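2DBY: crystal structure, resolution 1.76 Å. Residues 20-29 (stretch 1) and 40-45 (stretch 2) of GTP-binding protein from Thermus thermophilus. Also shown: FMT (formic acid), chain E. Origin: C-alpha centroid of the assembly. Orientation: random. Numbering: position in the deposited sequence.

Stretch 1 20-29: ALTRANALAA
Stretch 2 40-45: VGVVPL

The apolar centre of this contact is built from small and branched aliphatic side chains where a helix, residues 20-25, begun earlier in the chain, and the turn that follows it pack on a strand at residues 40-44. The axes of helix and strand approach to 6.8 Å and their N-to-C directions differ by 71°, so the elements cross steeply and pair over a short length. Two alanines face the strand. Ala-24 and Ala-28 both point CA-to-CB toward it, and the methyl of Ala-28 packs against it: Ala-28 CB lies 3.7 Å from Val-42 CG2 and 4.4 Å from Pro-44 CG, touching two strand residues at once; its CA is 5.9 Å from that of Pro-44. Pro-44 also points toward stretch 1, its ring puckered C-gamma exo, with CD 3.7 Å from Ala-24 O. A proline offers a compact apolar surface here, and its nitrogen carries no hydrogen to satisfy.

One turn before Ala-24, Leu-21 (chi1 m, chi2 t) leaves the helix sideways, but its longer side chain brings CD2 to 3.3 Å from Val-43 CG2, a tight apolar contact. Val-43 has chi1 t and Val-42 chi1 m. The strand is extended, with phi/psi of -153/176 at Gly-41, -128/160 at Val-42, -117/115 at Val-43 and -60/134 at Pro-44; beta-branched valine suits such a backbone.

The helical residues 20-25 stay near phi -65, psi -40, with Ala-24 N hydrogen-bonded to Ala-20 O and Asn-25 N to Leu-21 O, both at 2.9 Å. A type I turn then runs from Asn-25 to Ala-28, with phi/psi of -73/-6 at Ala-26 and -96/-8 at Leu-27, and Ala-28 N donates to Asn-25 O at 3.2 Å. Ala-28 itself is extended, at -62/142. Leu-27 (chi1 m, chi2 t) is exposed and meets Pro-44 CG through its backbone C at 4.2 Å and its CB at 4.4 Å.

Toward the polar edge, Asn-25 and Val-42 have their CA atoms 5.1 Å apart. Asn-25 has chi1 t and chi2 60°; its CB starts sideways, but its amide reaches the strand, where OD1 accepts a hydrogen bond from Val-42 N at 2.8 Å and 163°. Asparagine suits the place because its short side chain can present a carbonyl to a strand amide. In return Val-42 O lies 3.3 Å from Asn-25 CA, a CA-H...O contact with an angle of 134° at the hydrogen. Gly-41 leaves room for this pairing: Asn-25 OD1 is 3.3 Å from Gly-41 CA, and an ideal CB there would fall 2.9 Å from Asn-25 CG, a clash.

A water links the backbones, donating to Leu-21 O at 2.8 Å and, weakly, to Val-42 O at 2.9 Å. Beyond the turn, Ala-29 N donates to O2 of a formic acid at 2.8 Å and 164°; that O2 also lies 3.7 Å from Pro-44 CB.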

ATOM      1  N   ALA A  20       7.527  -7.814 -14.694  1.00 15.74           N
ATOM      2  CA  ALA A  20       6.325  -7.035 -14.960  1.00 16.40           C
ATOM      3  C   ALA A  20       6.329  -5.677 -14.262  1.00 13.83           C
ATOM      4  O   ALA A  20       5.967  -4.647 -14.847  1.00 13.48           O
ATOM      5  CB  ALA A  20       5.100  -7.837 -14.553  1.00 14.13           C
ATOM      6  N   LEU A  21       6.736  -5.669 -12.999  1.00  9.98           N
ATOM      7  CA  LEU A  21       6.772  -4.449 -12.237  1.00 12.91           C
ATOM      8  C   LEU A  21       7.800  -3.473 -12.810  1.00 11.66           C
ATOM      9  O   LEU A  21       7.540  -2.273 -12.882  1.00 11.48           O
ATOM     10  CB  LEU A  21       7.094  -4.779 -10.772  1.00 11.91           C
ATOM     11  CG  LEU A  21       5.931  -5.450 -10.038  1.00 13.50           C
ATOM     12  CD1 LEU A  21       6.404  -6.045  -8.705  1.00 20.73           C
ATOM     13  CD2 LEU A  21       4.834  -4.404  -9.796  1.00 19.36           C
ATOM     14  N   THR A  22       8.966  -3.973 -13.218  1.00 10.65           N
ATOM     15  CA  THR A  22       9.961  -3.039 -13.758  1.00 14.04           C
ATOM     16  C   THR A  22       9.468  -2.454 -15.087  1.00 12.58           C
ATOM     17  O   THR A  22       9.716  -1.289 -15.386  1.00 13.85           O
ATOM     18  CB  THR A  22      11.342  -3.711 -13.867  1.00 17.38           C
ATOM     19  OG1 THR A  22      11.768  -4.075 -12.545  1.00 17.04           O
ATOM     20  CG2 THR A  22      12.394  -2.733 -14.457  1.00 15.49           C
ATOM     21  N   ARG A  23       8.764  -3.242 -15.883  1.00 12.55           N
ATOM     22  CA  ARG A  23       8.218  -2.683 -17.123  1.00 13.35           C
ATOM     23  C   ARG A  23       7.167  -1.606 -16.788  1.00 16.16           C
ATOM     24  O   ARG A  23       7.159  -0.501 -17.359  1.00 13.38           O
ATOM     25  CB  ARG A  23       7.576  -3.796 -17.974  1.00 10.52           C
ATOM     26  CG  ARG A  23       8.592  -4.724 -18.604  1.00 11.21           C
ATOM     27  CD  ARG A  23       7.881  -5.878 -19.300  1.00 14.76           C
ATOM     28  NE  ARG A  23       8.772  -6.758 -20.069  1.00 17.27           N
ATOM     29  CZ  ARG A  23       9.230  -6.461 -21.287  1.00 16.15           C
ATOM     30  NH1 ARG A  23       8.898  -5.299 -21.864  1.00 11.64           N
ATOM     31  NH2 ARG A  23       9.983  -7.337 -21.943  1.00 16.28           N
ATOM     32  N   ALA A  24       6.272  -1.917 -15.862  1.00 16.26           N
ATOM     33  CA  ALA A  24       5.239  -0.962 -15.480  1.00 15.76           C
ATOM     34  C   ALA A  24       5.829   0.349 -14.950  1.00 13.15           C
ATOM     35  O   ALA A  24       5.310   1.442 -15.217  1.00 13.49           O
ATOM     36  CB  ALA A  24       4.315  -1.596 -14.439  1.00 15.93           C
ATOM     37  N   ASN A  25       6.942   0.236 -14.236  1.00 13.53           N
ATOM     38  CA  ASN A  25       7.606   1.395 -13.642  1.00 12.59           C
ATOM     39  C   ASN A  25       8.101   2.352 -14.738  1.00 14.26           C
ATOM     40  O   ASN A  25       8.152   3.560 -14.532  1.00 14.22           O
ATOM     41  CB  ASN A  25       8.746   0.896 -12.761  1.00 13.55           C
ATOM     42  CG  ASN A  25       9.522   2.021 -12.089  1.00 13.12           C
ATOM     43  OD1 ASN A  25       8.966   2.810 -11.332  1.00 13.69           O
ATOM     44  ND2 ASN A  25      10.823   2.075 -12.356  1.00 12.12           N
ATOM     45  N   ALA A  26       8.419   1.813 -15.920  1.00 11.73           N
ATOM     46  CA  ALA A  26       8.908   2.667 -17.010  1.00 10.62           C
ATOM     47  C   ALA A  26       7.787   3.514 -17.615  1.00 15.49           C
ATOM     48  O   ALA A  26       8.047   4.368 -18.475  1.00 17.44           O
ATOM     49  CB  ALA A  26       9.567   1.810 -18.097  1.00 14.73           C
ATOM     50  N   LEU A  27       6.549   3.283 -17.172  1.00 14.53           N
ATOM     51  CA  LEU A  27       5.386   4.043 -17.655  1.00 17.47           C
ATOM     52  C   LEU A  27       5.012   5.216 -16.746  1.00 14.01           C
ATOM     53  O   LEU A  27       4.151   6.033 -17.099  1.00 17.45           O
ATOM     54  CB  LEU A  27       4.146   3.136 -17.742  1.00 19.94           C
ATOM     55  CG  LEU A  27       4.066   1.925 -18.673  1.00 22.58           C
ATOM     56  CD1 LEU A  27       2.714   1.221 -18.483  1.00 29.32           C
ATOM     57  CD2 LEU A  27       4.221   2.366 -20.112  1.00 24.62           C
ATOM     58  N   ALA A  28       5.653   5.319 -15.585  1.00 12.54           N
ATOM     59  CA  ALA A  28       5.314   6.349 -14.604  1.00 13.91           C
ATOM     60  C   ALA A  28       5.485   7.818 -15.010  1.00 17.63           C
ATOM     61  O   ALA A  28       6.444   8.175 -15.689  1.00 18.48           O
ATOM     62  CB  ALA A  28       6.106   6.080 -13.300  1.00 16.32           C
ATOM     63  N   ALA A  29       4.554   8.656 -14.554  1.00 17.51           N
ATOM     64  CA  ALA A  29       4.570  10.099 -14.846  1.00 19.44           C
ATOM     65  C   ALA A  29       5.470  10.866 -13.889  1.00 24.27           C
ATOM     66  O   ALA A  29       6.033  11.911 -14.248  1.00 21.46           O
ATOM     67  CB  ALA A  29       3.126  10.677 -14.778  1.00 19.82           C
ATOM     68  N   VAL A  40      13.495  -0.746  -6.427  1.00 16.00           N
ATOM     69  CA  VAL A  40      12.333   0.075  -6.096  1.00 13.87           C
ATOM     70  C   VAL A  40      11.662   0.681  -7.333  1.00 19.18           C
ATOM     71  O   VAL A  40      12.323   1.317  -8.167  1.00 15.08           O
ATOM     72  CB  VAL A  40      12.757   1.234  -5.141  1.00 16.66           C
ATOM     73  CG1 VAL A  40      11.536   2.051  -4.722  1.00 16.00           C
ATOM     74  CG2 VAL A  40      13.496   0.678  -3.884  1.00 14.59           C
ATOM     75  N   GLY A  41      10.349   0.482  -7.466  1.00 10.77           N
ATOM     76  CA  GLY A  41       9.674   1.046  -8.625  1.00 10.82           C
ATOM     77  C   GLY A  41       8.227   1.284  -8.255  1.00 12.04           C
ATOM     78  O   GLY A  41       7.810   0.931  -7.151  1.00 12.82           O
ATOM     79  N   VAL A  42       7.464   1.873  -9.157  1.00 12.30           N
ATOM     80  CA  VAL A  42       6.058   2.118  -8.860  1.00 12.20           C
ATOM     81  C   VAL A  42       5.159   1.576  -9.950  1.00 13.37           C
ATOM     82  O   VAL A  42       5.601   1.325 -11.081  1.00 15.03           O
ATOM     83  CB  VAL A  42       5.757   3.621  -8.699  1.00 15.34           C
ATOM     84  CG1 VAL A  42       6.626   4.229  -7.611  1.00 16.68           C
ATOM     85  CG2 VAL A  42       5.985   4.336 -10.006  1.00 18.26           C
ATOM     86  N   VAL A  43       3.892   1.377  -9.601  1.00 11.76           N
ATOM     87  CA  VAL A  43       2.902   0.909 -10.557  1.00 11.31           C
ATOM     88  C   VAL A  43       1.866   2.021 -10.665  1.00 12.98           C
ATOM     89  O   VAL A  43       1.221   2.344  -9.681  1.00 11.89           O
ATOM     90  CB  VAL A  43       2.174  -0.379 -10.065  1.00 11.82           C
ATOM     91  CG1 VAL A  43       1.088  -0.774 -11.085  1.00 13.48           C
ATOM     92  CG2 VAL A  43       3.171  -1.527  -9.885  1.00 15.87           C
ATOM     93  N   PRO A  44       1.735   2.654 -11.844  1.00 14.65           N
ATOM     94  CA  PRO A  44       0.750   3.730 -12.014  1.00 13.87           C
ATOM     95  C   PRO A  44      -0.643   3.125 -11.724  1.00 17.17           C
ATOM     96  O   PRO A  44      -0.975   2.045 -12.242  1.00 17.50           O
ATOM     97  CB  PRO A  44       0.907   4.115 -13.486  1.00 14.79           C
ATOM     98  CG  PRO A  44       2.361   3.802 -13.781  1.00 16.44           C
ATOM     99  CD  PRO A  44       2.528   2.455 -13.071  1.00 16.08           C
ATOM    100  N   LEU A  45      -1.449   3.824 -10.929  1.00 13.30           N
ATOM    101  CA  LEU A  45      -2.781   3.358 -10.539  1.00 14.35           C
ATOM    102  C   LEU A  45      -3.793   3.882 -11.544  1.00 19.36           C
ATOM    103  O   LEU A  45      -3.936   5.088 -11.719  1.00 18.41           O
ATOM    104  CB  LEU A  45      -3.144   3.902  -9.157  1.00 21.02           C
ATOM    105  CG  LEU A  45      -3.335   2.996  -7.943  1.00 31.35           C
ATOM    106  CD1 LEU A  45      -4.037   3.818  -6.860  1.00 23.44           C
ATOM    107  CD2 LEU A  45      -4.155   1.751  -8.298  1.00 23.64           C
TER
HETATM  108  C   FMT E 403       2.352   7.493 -12.091  1.00 18.94           C
HETATM  109  O1  FMT E 403       3.254   8.095 -11.562  1.00 21.02           O
HETATM  110  O2  FMT E 403       2.218   7.528 -13.416  1.00 19.29           O
HETATM  111  O   HOH W   1       6.873  -1.228 -10.330  1.00 21.41           O